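Local coordinates for uncharacterized conserved protein (PDB 2QYA) that is of unknown function but belongs to the DUF424 family and forms an assembly of two subunits, at residues V72-L77 and M107-R112. The protein carries 2 engineered substitutions. Sequence-based numbering, arbitrary orientation.
Engineered in segment 107-112: Met107 (natural residue Ile).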
loop_
_atom_site.group_PDB
_atom_site.type_symbol
_atom_site.label_atom_id
_atom_site.label_comp_id
_atom_site.label_asym_id
_atom_site.label_seq_id
_atom_site.Cartn_x
_atom_site.Cartn_y
_atom_site.Cartn_z
ATOM N N VAL A 72 4.158 0.308 -6.544
ATOM C CA VAL A 72 4.409 -0.983 -5.903
ATOM C C VAL A 72 5.171 -0.706 -4.612
ATOM O O VAL A 72 6.285 -0.155 -4.643
ATOM C CB VAL A 72 5.186 -1.963 -6.831
ATOM C CG1 VAL A 72 5.593 -3.255 -6.088
ATOM C CG2 VAL A 72 4.370 -2.298 -8.086
ATOM N N ALA A 73 4.538 -1.010 -3.476
ATOM C CA ALA A 73 5.170 -0.883 -2.168
ATOM C C ALA A 73 5.562 -2.266 -1.732
ATOM O O ALA A 73 4.717 -3.185 -1.758
ATOM C CB ALA A 73 4.200 -0.252 -1.166
ATOM N N ILE A 74 6.836 -2.441 -1.388
ATOM C CA ILE A 74 7.362 -3.719 -0.891
ATOM C C ILE A 74 7.774 -3.579 0.565
ATOM O O ILE A 74 8.437 -2.612 0.959
ATOM C CB ILE A 74 8.574 -4.217 -1.722
ATOM C CG1 ILE A 74 8.171 -4.352 -3.198
ATOM C CG2 ILE A 74 9.181 -5.544 -1.132
ATOM C CD1 ILE A 74 9.297 -4.259 -4.166
ATOM N N ASN A 75 7.328 -4.542 1.359
ATOM C CA ASN A 75 7.675 -4.660 2.750
ATOM C C ASN A 75 8.145 -6.103 2.937
ATOM O O ASN A 75 7.401 -7.032 2.629
ATOM C CB ASN A 75 6.458 -4.425 3.648
ATOM C CG ASN A 75 5.408 -3.520 3.009
ATOM O OD1 ASN A 75 4.247 -3.921 2.875
ATOM N ND2 ASN A 75 5.808 -2.295 2.602
ATOM N N ALA A 76 9.378 -6.270 3.419
ATOM C CA ALA A 76 9.929 -7.586 3.731
ATOM C C ALA A 76 10.482 -7.641 5.158
ATOM O O ALA A 76 11.212 -6.751 5.592
ATOM C CB ALA A 76 10.973 -7.987 2.686
ATOM N N LEU A 77 10.060 -8.655 5.905
ATOM C CA LEU A 77 10.489 -8.874 7.258
ATOM C C LEU A 77 11.084 -10.295 7.427
ATOM O O LEU A 77 10.389 -11.318 7.218
ATOM C CB LEU A 77 9.319 -8.657 8.227
ATOM C CG LEU A 77 9.609 -8.841 9.726
ATOM C CD1 LEU A 77 10.468 -7.690 10.328
ATOM C CD2 LEU A 77 8.304 -9.076 10.531
ATOM N N MET A 107 10.249 -0.477 0.486
ATOM C CA MET A 107 10.528 0.159 -0.794
ATOM C C MET A 107 9.232 0.680 -1.468
ATOM O O MET A 107 8.183 0.029 -1.420
ATOM C CB MET A 107 11.141 -0.808 -1.808
ATOM C CG MET A 107 12.201 -1.804 -1.362
ATOM S SD MET A 107 12.693 -2.747 -2.839
ATOM C CE MET A 107 13.274 -1.461 -3.913
ATOM N N TYR A 108 9.318 1.836 -2.115
ATOM C CA TYR A 108 8.228 2.341 -2.926
ATOM C C TYR A 108 8.761 2.465 -4.320
ATOM O O TYR A 108 9.781 3.139 -4.551
ATOM C CB TYR A 108 7.735 3.679 -2.421
ATOM C CG TYR A 108 7.228 3.592 -1.002
ATOM C CD1 TYR A 108 5.925 3.134 -0.738
ATOM C CD2 TYR A 108 8.063 3.897 0.075
ATOM C CE1 TYR A 108 5.455 3.008 0.553
ATOM C CE2 TYR A 108 7.595 3.801 1.380
ATOM C CZ TYR A 108 6.286 3.343 1.604
ATOM O OH TYR A 108 5.807 3.232 2.888
ATOM N N ILE A 109 8.105 1.779 -5.248
ATOM C CA ILE A 109 8.514 1.787 -6.626
ATOM C C ILE A 109 7.373 2.440 -7.337
ATOM O O ILE A 109 6.311 1.828 -7.491
ATOM C CB ILE A 109 8.745 0.379 -7.147
ATOM C CG1 ILE A 109 9.763 -0.356 -6.257
ATOM C CG2 ILE A 109 9.221 0.416 -8.623
ATOM C CD1 ILE A 109 10.034 -1.805 -6.662
ATOM N N LEU A 110 7.569 3.706 -7.737
ATOM C CA LEU A 110 6.523 4.459 -8.424
ATOM C C LEU A 110 6.485 4.099 -9.905
ATOM O O LEU A 110 7.469 3.623 -10.440
ATOM C CB LEU A 110 6.659 5.984 -8.162
ATOM C CG LEU A 110 5.972 6.393 -6.838
ATOM C CD1 LEU A 110 6.748 5.959 -5.563
ATOM C CD2 LEU A 110 5.678 7.890 -6.810
ATOM N N PRO A 111 5.340 4.305 -10.579
ATOM C CA PRO A 111 5.296 3.960 -12.009
ATOM C C PRO A 111 6.226 4.814 -12.886
ATOM O O PRO A 111 6.621 5.936 -12.482
ATOM C CB PRO A 111 3.850 4.261 -12.419
ATOM C CG PRO A 111 3.100 4.553 -11.214
ATOM C CD PRO A 111 4.064 4.839 -10.093
ATOM N N ARG A 112 6.544 4.301 -14.075
ATOM C CA ARG A 112 7.294 5.071 -15.044
ATOM C C ARG A 112 6.459 6.256 -15.511
ATOM O O ARG A 112 5.235 6.152 -15.708
ATOM C CB ARG A 112 7.704 4.208 -16.240
ATOM C CG ARG A 112 8.651 3.085 -15.843
ATOM C CD ARG A 112 9.151 2.222 -16.973
ATOM N NE ARG A 112 8.118 1.624 -17.824
ATOM C CZ ARG A 112 8.419 1.014 -18.977
ATOM N NH1 ARG A 112 9.689 0.948 -19.360
ATOM N NH2 ARG A 112 7.486 0.490 -19.753
#
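Strand 72-77 and the end of strand 103-109 run antiparallel as neighbours in a mixed beta sheet, their short axes 4.7 Å apart at closest approach and 161° between directions. Two hydrogen-bonded pairs, Val72 with Ile109 and Ile74 with Met107, bracket the non-hydrogen-bonded pair Ala73-Tyr108. Each hydrogen-bonded pair is joined by two backbone N-H...O=C bonds, nearly straight and in the carbonyl plane: Val72 N reaches Ile109 O at 2.8 Å and 169°, and Ile109 N returns to Val72 O at 2.7 Å. Ile74 N to Met107 O and Met107 N to Ile74 O bond likewise, both at 2.8 Å. Between them, the CA-H of Ala73 leans on Met107 O, 3.2 Å from Ala73 CA.

The tight side is the face carrying Val72, Ile74, Met107 and Ile109. Ile74 has CG1 beside its backbone N (chi1 -57°) and an extended chi2, which brings CD1 3.6 Å from CD1 of Ile109, the two chains crossing obliquely. The same CD1 lies 3.9 Å from SD of the engineered Met107, whose chain runs alongside Ile74 and bends at chi3.

On the other face the contact is sparse: the small Ala73 CB meets the Tyr108 ring obliquely, 3.8 Å from CD1. The same partly exposed ring also meets Tyr108 of the second subunit edge-to-face, placing this face at the dimer interface. Beyond Ile109 the chain leaves the sheet, and exposed Arg112 makes a salt bridge with Asp68.

Strand 16-23 bonds to the other edge of strand 72-77 through Ala73 and Asn75, while Val85 of helix 79-87 packs on Met107, and Leu90 from the loop after that helix on Ile74, both on the apolar face.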